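Long-range contacts in phage-like element PBSX protein XepA (Bacillus subtilis, PDB 6IA5), which is of unknown function, assembles as a pentamer, and does not seem to be involved in host cell lysis: residues E[46-51]-E[121-126]; E[72-77]-E[99-104]. One frame throughout, in Å; residues are numbered along the deposited sequence. Where two conformers were deposited one is given.

Contact 1. Residues E[46-51]-E[121-126]; sequences AALKAT and FRYVNG
The 46-51 segment is an extended loop, and it crosses the end of the strand that runs through 121-125 instead of pairing along it: the touching parts lie 63° apart, and the chains come closest at T51 and N125, CA to CA 5.0 Å. One backbone bond joins them here, from T51 N to G126 O (2.9 Å), with the donor above the carbonyl plane. T51 is in the left-handed region (phi 75°), where the loop turns just after A50, and its CA also lies 3.3 Å from N125 O as a CA-H...O contact.

N125 and L48 carry the side-chain contact. With CG anti to the backbone N (chi1 -174°), the N125 amide reaches the loop, and ND2 donates to K49 O at 2.9 Å. K49 O lies almost in the amide plane, yet from the carbonyl's side the donor sits well above the plane. ND2 also bonds to L128 O, so two backbone carbonyls fix the rotation of this buried amide. L48 and N125 lie alongside each other, pointing opposite ways, with CB against CB at 3.8 Å. The leucine side chain runs obliquely to that of Y123, L48 CD1 meeting Y123 CD1 at 3.8 Å.

The loop links strand 41-44 of one four-stranded antiparallel sheet to strand 53-60 of the other, so the contact ties a crossover of the beta sandwich to the end of strand 118-125. L48 N bonds to Q130 OE1, and the L48 side chain packs on F133 of strand 133-140. Y123 packs beside L82 of the neighbouring strand 80-87 and reaches across the sandwich to A74 and A76 of strand 69-76.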
ATOM      1  N   ALA E  46     -25.969  20.680  33.114  1.00 43.01           N
ATOM      2  CA  ALA E  46     -27.187  20.606  33.911  1.00 42.93           C
ATOM      3  C   ALA E  46     -27.648  19.154  34.031  1.00 41.67           C
ATOM      4  O   ALA E  46     -27.974  18.526  33.020  1.00 45.62           O
ATOM      5  CB  ALA E  46     -28.255  21.486  33.287  1.00 41.08           C
ATOM      6  N   ALA E  47     -27.694  18.649  35.272  1.00 43.44           N
ATOM      7  CA  ALA E  47     -28.105  17.278  35.575  1.00 43.18           C
ATOM      8  C   ALA E  47     -29.549  17.036  35.121  1.00 42.45           C
ATOM      9  O   ALA E  47     -30.393  17.891  35.311  1.00 41.74           O
ATOM     10  CB  ALA E  47     -27.932  17.017  37.053  1.00 38.95           C
ATOM     11  N   LEU E  48     -29.812  15.884  34.499  1.00 42.71           N
ATOM     12  CA  LEU E  48     -31.107  15.564  33.914  1.00 48.73           C
ATOM     13  C   LEU E  48     -31.873  14.635  34.856  1.00 51.00           C
ATOM     14  O   LEU E  48     -31.272  13.797  35.524  1.00 48.55           O
ATOM     15  CB  LEU E  48     -30.889  14.866  32.565  1.00 43.78           C
ATOM     16  CG  LEU E  48     -30.274  15.712  31.444  1.00 44.48           C
ATOM     17  CD1 LEU E  48     -29.820  14.824  30.291  1.00 38.66           C
ATOM     18  CD2 LEU E  48     -31.252  16.769  30.942  1.00 40.42           C
ATOM     19  N   LYS E  49     -33.207  14.760  34.861  1.00 50.11           N
ATOM     20  CA  LYS E  49     -34.059  13.817  35.574  1.00 50.63           C
ATOM     21  C   LYS E  49     -34.064  12.504  34.798  1.00 49.79           C
ATOM     22  O   LYS E  49     -33.623  12.468  33.644  1.00 47.88           O
ATOM     23  CB  LYS E  49     -35.476  14.375  35.734  1.00 51.37           C
ATOM     24  CG  LYS E  49     -35.569  15.702  36.474  1.00 57.06           C
ATOM     25  CD  LYS E  49     -35.868  16.867  35.583  1.00 67.95           C
ATOM     26  CE  LYS E  49     -37.353  17.104  35.445  1.00 74.08           C
ATOM     27  NZ  LYS E  49     -37.967  17.184  36.790  1.00 71.84           N
ATOM     28  N   ALA E  50     -34.564  11.433  35.428  1.00 47.99           N
ATOM     29  CA  ALA E  50     -34.735  10.167  34.732  1.00 51.80           C
ATOM     30  C   ALA E  50     -35.533  10.399  33.457  1.00 51.47           C
ATOM     31  O   ALA E  50     -36.559  11.082  33.495  1.00 64.61           O
ATOM     32  CB  ALA E  50     -35.425   9.161  35.627  1.00 55.64           C
ATOM     33  N   THR E  51     -35.037   9.850  32.334  1.00 51.42           N
ATOM     34  CA  THR E  51     -35.708   9.877  31.032  1.00 46.06           C
ATOM     35  C   THR E  51     -35.619  11.251  30.357  1.00 43.18           C
ATOM     36  O   THR E  51     -35.993  11.347  29.195  1.00 47.68           O
ATOM     37  CB  THR E  51     -37.194   9.490  31.242  1.00 51.07           C
ATOM     38  OG1 THR E  51     -37.411   8.088  31.413  1.00 57.41           O
ATOM     39  CG2 THR E  51     -38.225  10.174  30.373  1.00 50.10           C
ATOM     40  N   PHE E 121     -26.187  17.751  19.071  1.00 27.55           N
ATOM     41  CA  PHE E 121     -26.156  16.652  20.012  1.00 31.96           C
ATOM     42  C   PHE E 121     -27.508  16.607  20.721  1.00 33.86           C
ATOM     43  O   PHE E 121     -28.082  17.647  21.046  1.00 35.64           O
ATOM     44  CB  PHE E 121     -25.055  16.867  21.058  1.00 33.00           C
ATOM     45  CG  PHE E 121     -23.644  16.635  20.563  1.00 33.12           C
ATOM     46  CD1 PHE E 121     -23.385  16.353  19.224  1.00 31.76           C
ATOM     47  CD2 PHE E 121     -22.576  16.710  21.444  1.00 33.31           C
ATOM     48  CE1 PHE E 121     -22.078  16.154  18.777  1.00 32.03           C
ATOM     49  CE2 PHE E 121     -21.273  16.525  20.991  1.00 35.21           C
ATOM     50  CZ  PHE E 121     -21.025  16.252  19.665  1.00 32.44           C
ATOM     51  N   ARG E 122     -27.981  15.383  20.956  1.00 35.46           N
ATOM     52  CA  ARG E 122     -29.148  15.138  21.788  1.00 37.75           C
ATOM     53  C   ARG E 122     -28.771  14.011  22.742  1.00 33.50           C
ATOM     54  O   ARG E 122     -28.361  12.935  22.309  1.00 36.40           O
ATOM     55  CB  ARG E 122     -30.372  14.820  20.912  1.00 38.55           C
ATOM     56  CG  ARG E 122     -31.658  14.555  21.686  1.00 41.26           C
ATOM     57  CD  ARG E 122     -32.879  14.385  20.780  1.00 38.26           C
ATOM     58  NE  ARG E 122     -32.739  13.269  19.848  1.00 36.76           N
ATOM     59  CZ  ARG E 122     -32.977  11.984  20.123  1.00 41.24           C
ATOM     60  NH1 ARG E 122     -33.470  11.622  21.298  1.00 37.58           N
ATOM     61  NH2 ARG E 122     -32.697  11.048  19.232  1.00 38.37           N
ATOM     62  N   TYR E 123     -28.879  14.277  24.045  1.00 33.49           N
ATOM     63  CA  TYR E 123     -28.512  13.305  25.057  1.00 37.55           C
ATOM     64  C   TYR E 123     -29.771  12.906  25.835  1.00 37.85           C
ATOM     65  O   TYR E 123     -30.434  13.778  26.388  1.00 39.24           O
ATOM     66  CB  TYR E 123     -27.490  13.908  26.019  1.00 35.02           C
ATOM     67  CG  TYR E 123     -26.959  12.896  27.000  1.00 39.14           C
ATOM     68  CD1 TYR E 123     -27.674  12.553  28.142  1.00 37.96           C
ATOM     69  CD2 TYR E 123     -25.757  12.246  26.762  1.00 38.43           C
ATOM     70  CE1 TYR E 123     -27.198  11.599  29.028  1.00 38.46           C
ATOM     71  CE2 TYR E 123     -25.268  11.282  27.634  1.00 36.53           C
ATOM     72  CZ  TYR E 123     -25.995  10.962  28.774  1.00 37.90           C
ATOM     73  OH  TYR E 123     -25.535  10.007  29.642  1.00 37.92           O
ATOM     74  N   VAL E 124     -30.078  11.602  25.877  1.00 37.62           N
ATOM     75  CA  VAL E 124     -31.238  11.111  26.614  1.00 39.05           C
ATOM     76  C   VAL E 124     -30.761  10.365  27.858  1.00 39.95           C
ATOM     77  O   VAL E 124     -30.093   9.335  27.742  1.00 39.76           O
ATOM     78  CB  VAL E 124     -32.144  10.218  25.746  1.00 36.70           C
ATOM     79  CG1 VAL E 124     -33.361   9.710  26.524  1.00 39.88           C
ATOM     80  CG2 VAL E 124     -32.581  10.919  24.460  1.00 33.82           C
ATOM     81  N   ASN E 125     -31.109  10.886  29.045  1.00 37.37           N
ATOM     82  CA  ASN E 125     -30.742  10.239  30.304  1.00 41.89           C
ATOM     83  C   ASN E 125     -31.558   8.952  30.468  1.00 42.99           C
ATOM     84  O   ASN E 125     -32.696   8.892  30.004  1.00 46.62           O
ATOM     85  CB  ASN E 125     -30.949  11.174  31.500  1.00 40.13           C
ATOM     86  CG  ASN E 125     -30.459  10.598  32.812  1.00 41.59           C
ATOM     87  OD1 ASN E 125     -29.496   9.835  32.840  1.00 38.46           O
ATOM     88  ND2 ASN E 125     -31.115  10.962  33.904  1.00 43.28           N
ATOM     89  N   GLY E 126     -30.963   7.931  31.097  1.00 38.78           N
ATOM     90  CA  GLY E 126     -31.645   6.670  31.346  1.00 42.45           C
ATOM     91  C   GLY E 126     -32.616   6.784  32.534  1.00 46.56           C
ATOM     92  O   GLY E 126     -33.038   7.887  32.896  1.00 44.48           O
TER

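Contact 2. Residues E[72-77]-E[99-104]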
ATOM      1  N   GLY E  72     -18.007  14.263  20.033  1.00 30.38           N
ATOM      2  CA  GLY E  72     -18.560  14.541  21.351  1.00 29.58           C
ATOM      3  C   GLY E  72     -17.944  13.689  22.457  1.00 34.71           C
ATOM      4  O   GLY E  72     -17.464  12.579  22.204  1.00 32.15           O
ATOM      5  N   TRP E  73     -17.975  14.232  23.686  1.00 33.13           N
ATOM      6  CA  TRP E  73     -17.609  13.505  24.892  1.00 29.57           C
ATOM      7  C   TRP E  73     -18.693  13.742  25.937  1.00 31.39           C
ATOM      8  O   TRP E  73     -19.097  14.879  26.148  1.00 33.34           O
ATOM      9  CB  TRP E  73     -16.286  14.004  25.452  1.00 27.94           C
ATOM     10  CG  TRP E  73     -15.095  13.733  24.583  1.00 31.65           C
ATOM     11  CD1 TRP E  73     -14.184  12.725  24.720  1.00 29.36           C
ATOM     12  CD2 TRP E  73     -14.697  14.494  23.432  1.00 29.52           C
ATOM     13  NE1 TRP E  73     -13.227  12.823  23.742  1.00 31.96           N
ATOM     14  CE2 TRP E  73     -13.517  13.895  22.936  1.00 31.02           C
ATOM     15  CE3 TRP E  73     -15.206  15.631  22.794  1.00 30.62           C
ATOM     16  CZ2 TRP E  73     -12.844  14.387  21.818  1.00 29.62           C
ATOM     17  CZ3 TRP E  73     -14.535  16.122  21.696  1.00 31.90           C
ATOM     18  CH2 TRP E  73     -13.368  15.508  21.217  1.00 30.61           C
ATOM     19  N   ALA E  74     -19.113  12.662  26.602  1.00 31.57           N
ATOM     20  CA  ALA E  74     -20.127  12.731  27.640  1.00 32.43           C
ATOM     21  C   ALA E  74     -19.605  12.038  28.898  1.00 33.45           C
ATOM     22  O   ALA E  74     -18.981  10.978  28.829  1.00 34.22           O
ATOM     23  CB  ALA E  74     -21.393  12.074  27.168  1.00 27.15           C
ATOM     24  N   TYR E  75     -19.855  12.680  30.043  1.00 32.97           N
ATOM     25  CA  TYR E  75     -19.581  12.067  31.327  1.00 31.47           C
ATOM     26  C   TYR E  75     -20.780  12.331  32.235  1.00 35.09           C
ATOM     27  O   TYR E  75     -21.189  13.478  32.391  1.00 35.53           O
ATOM     28  CB  TYR E  75     -18.315  12.672  31.931  1.00 34.05           C
ATOM     29  CG  TYR E  75     -17.918  12.020  33.226  1.00 35.61           C
ATOM     30  CD1 TYR E  75     -18.455  12.428  34.441  1.00 38.98           C
ATOM     31  CD2 TYR E  75     -17.031  10.959  33.227  1.00 38.81           C
ATOM     32  CE1 TYR E  75     -18.087  11.803  35.627  1.00 41.04           C
ATOM     33  CE2 TYR E  75     -16.637  10.328  34.398  1.00 39.28           C
ATOM     34  CZ  TYR E  75     -17.174  10.753  35.601  1.00 47.99           C
ATOM     35  OH  TYR E  75     -16.765  10.110  36.741  1.00 49.57           O
ATOM     36  N   ALA E  76     -21.336  11.267  32.820  1.00 39.15           N
ATOM     37  CA  ALA E  76     -22.449  11.368  33.755  1.00 42.08           C
ATOM     38  C   ALA E  76     -22.337  10.267  34.808  1.00 42.34           C
ATOM     39  O   ALA E  76     -21.755   9.207  34.557  1.00 41.66           O
ATOM     40  CB  ALA E  76     -23.777  11.265  33.012  1.00 37.77           C
ATOM     41  N   ASP E  77     -22.941  10.515  35.978  1.00 42.78           N
ATOM     42  CA  ASP E  77     -22.856   9.561  37.072  1.00 47.22           C
ATOM     43  C   ASP E  77     -23.890   8.446  36.891  1.00 49.01           C
ATOM     44  O   ASP E  77     -23.860   7.470  37.628  1.00 45.55           O
ATOM     45  CB  ASP E  77     -22.898  10.248  38.436  1.00 47.52           C
ATOM     46  CG  ASP E  77     -24.276  10.768  38.782  1.00 58.42           C
ATOM     47  OD1 ASP E  77     -24.920  11.384  37.905  1.00 58.29           O
ATOM     48  OD2 ASP E  77     -24.692  10.543  39.927  1.00 69.65           O
ATOM     49  N   VAL E  99     -24.207   6.631  20.842  1.00 40.30           N
ATOM     50  CA  VAL E  99     -23.308   5.899  21.711  0.50 36.68           C
ATOM     51  C   VAL E  99     -23.950   5.790  23.091  1.00 36.80           C
ATOM     52  O   VAL E  99     -24.468   6.774  23.616  1.00 33.72           O
ATOM     53  CB  VAL E  99     -21.909   6.548  21.780  0.50 39.11           C
ATOM     54  CG1 VAL E  99     -21.159   6.439  20.462  0.50 39.82           C
ATOM     55  CG2 VAL E  99     -21.940   7.991  22.287  0.50 33.54           C
ATOM     56  N   ASN E 100     -23.899   4.574  23.653  1.00 38.90           N
ATOM     57  CA  ASN E 100     -24.281   4.352  25.040  1.00 42.00           C
ATOM     58  C   ASN E 100     -23.234   4.949  25.967  1.00 39.38           C
ATOM     59  O   ASN E 100     -22.053   4.774  25.761  1.00 41.66           O
ATOM     60  CB  ASN E 100     -24.565   2.879  25.344  1.00 46.89           C
ATOM     61  CG  ASN E 100     -25.766   2.404  24.553  1.00 58.89           C
ATOM     62  OD1 ASN E 100     -25.630   1.497  23.740  1.00 73.74           O
ATOM     63  ND2 ASN E 100     -26.921   3.044  24.731  1.00 62.46           N
ATOM     64  N   VAL E 101     -23.694   5.660  26.993  1.00 38.72           N
ATOM     65  CA  VAL E 101     -22.800   6.255  27.965  1.00 37.81           C
ATOM     66  C   VAL E 101     -23.031   5.526  29.293  1.00 40.38           C
ATOM     67  O   VAL E 101     -24.102   5.673  29.888  1.00 36.40           O
ATOM     68  CB  VAL E 101     -23.074   7.764  28.065  1.00 33.84           C
ATOM     69  CG1 VAL E 101     -22.231   8.435  29.135  1.00 34.59           C
ATOM     70  CG2 VAL E 101     -22.905   8.450  26.721  1.00 36.04           C
ATOM     71  N   ALA E 102     -22.036   4.735  29.735  1.00 38.51           N
ATOM     72  CA  ALA E 102     -22.105   4.029  31.007  1.00 36.37           C
ATOM     73  C   ALA E 102     -21.909   5.011  32.158  1.00 38.48           C
ATOM     74  O   ALA E 102     -21.318   6.076  31.971  1.00 42.92           O
ATOM     75  CB  ALA E 102     -21.106   2.908  31.048  1.00 37.43           C
ATOM     76  N   ALA E 103     -22.452   4.667  33.341  1.00 36.58           N
ATOM     77  CA  ALA E 103     -22.335   5.484  34.542  1.00 37.38           C
ATOM     78  C   ALA E 103     -20.856   5.660  34.902  1.00 36.47           C
ATOM     79  O   ALA E 103     -20.133   4.678  34.983  1.00 35.36           O
ATOM     80  CB  ALA E 103     -23.079   4.800  35.673  1.00 39.37           C
ATOM     81  N   GLY E 104     -20.423   6.912  35.104  1.00 37.17           N
ATOM     82  CA  GLY E 104     -19.083   7.219  35.586  1.00 39.26           C
ATOM     83  C   GLY E 104     -17.942   6.832  34.629  1.00 46.28           C
ATOM     84  O   GLY E 104     -16.808   6.632  35.067  1.00 42.01           O
TER
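G104 N donates to A76 O at 2.7 Å, in the plane of the carbonyl and nearly straight (N-H...O 165°). Beside this bond A103 places CB 3.4 Å from D77 O. The Y75 ring leans obliquely on the glycine, with CE2 3.7 Å from G104 C. Y75 gets there with CG anti to the backbone N (chi1 -176°), and G104 itself has a positive phi of 65°, a conformation that glycine adopts readily. Further back along both segments, A74 CB touches V101 CG2 at 4.0 Å.

That apolar touch spans the two sheets of a beta sandwich: A74 belongs to strand 69-76, V101 to strand 94-101, the outermost strand, within this chain, of the facing sheet, and 102-104 start the crossover that leads to strand 107-113 beside 69-76.

Strand 69-76 is held from its other flank by strand 133-140, where Y75 and V134 share backbone hydrogen bonding. Just beyond, D77 OD1 accepts from both S131 N and E132 N, so its carboxylate ties the residue after strand 69-76 to the backbone leading into strand 133-140. The Y75 ring meets R117 of a second subunit in a cation-pi contact, and its OH makes a weak hydrogen bond to D88 O of that subunit.

Contacts 1 and 2 belong to the same beta sandwich, their centres 10 Å apart, and both segments of contact 2 fall between 46-51 and 121-126 in sequence. Y123 of contact 1 bridges them across the interior: its CE2 lies 4.0 Å from A74 CB, while its OH comes within 3.7 Å of V101 CB, so the tyrosine touches both segments of contact 2, by its ring on one and its hydroxyl on the other. Further along the strands, F121 CE2 packs 3.4 Å from G72 CA. Each contact involves a crossover between the sheets, 46-51 in one and 102-104 in the other. They differ in surroundings: a second subunit reaches the 72-77 segment, whereas none touches contact 1.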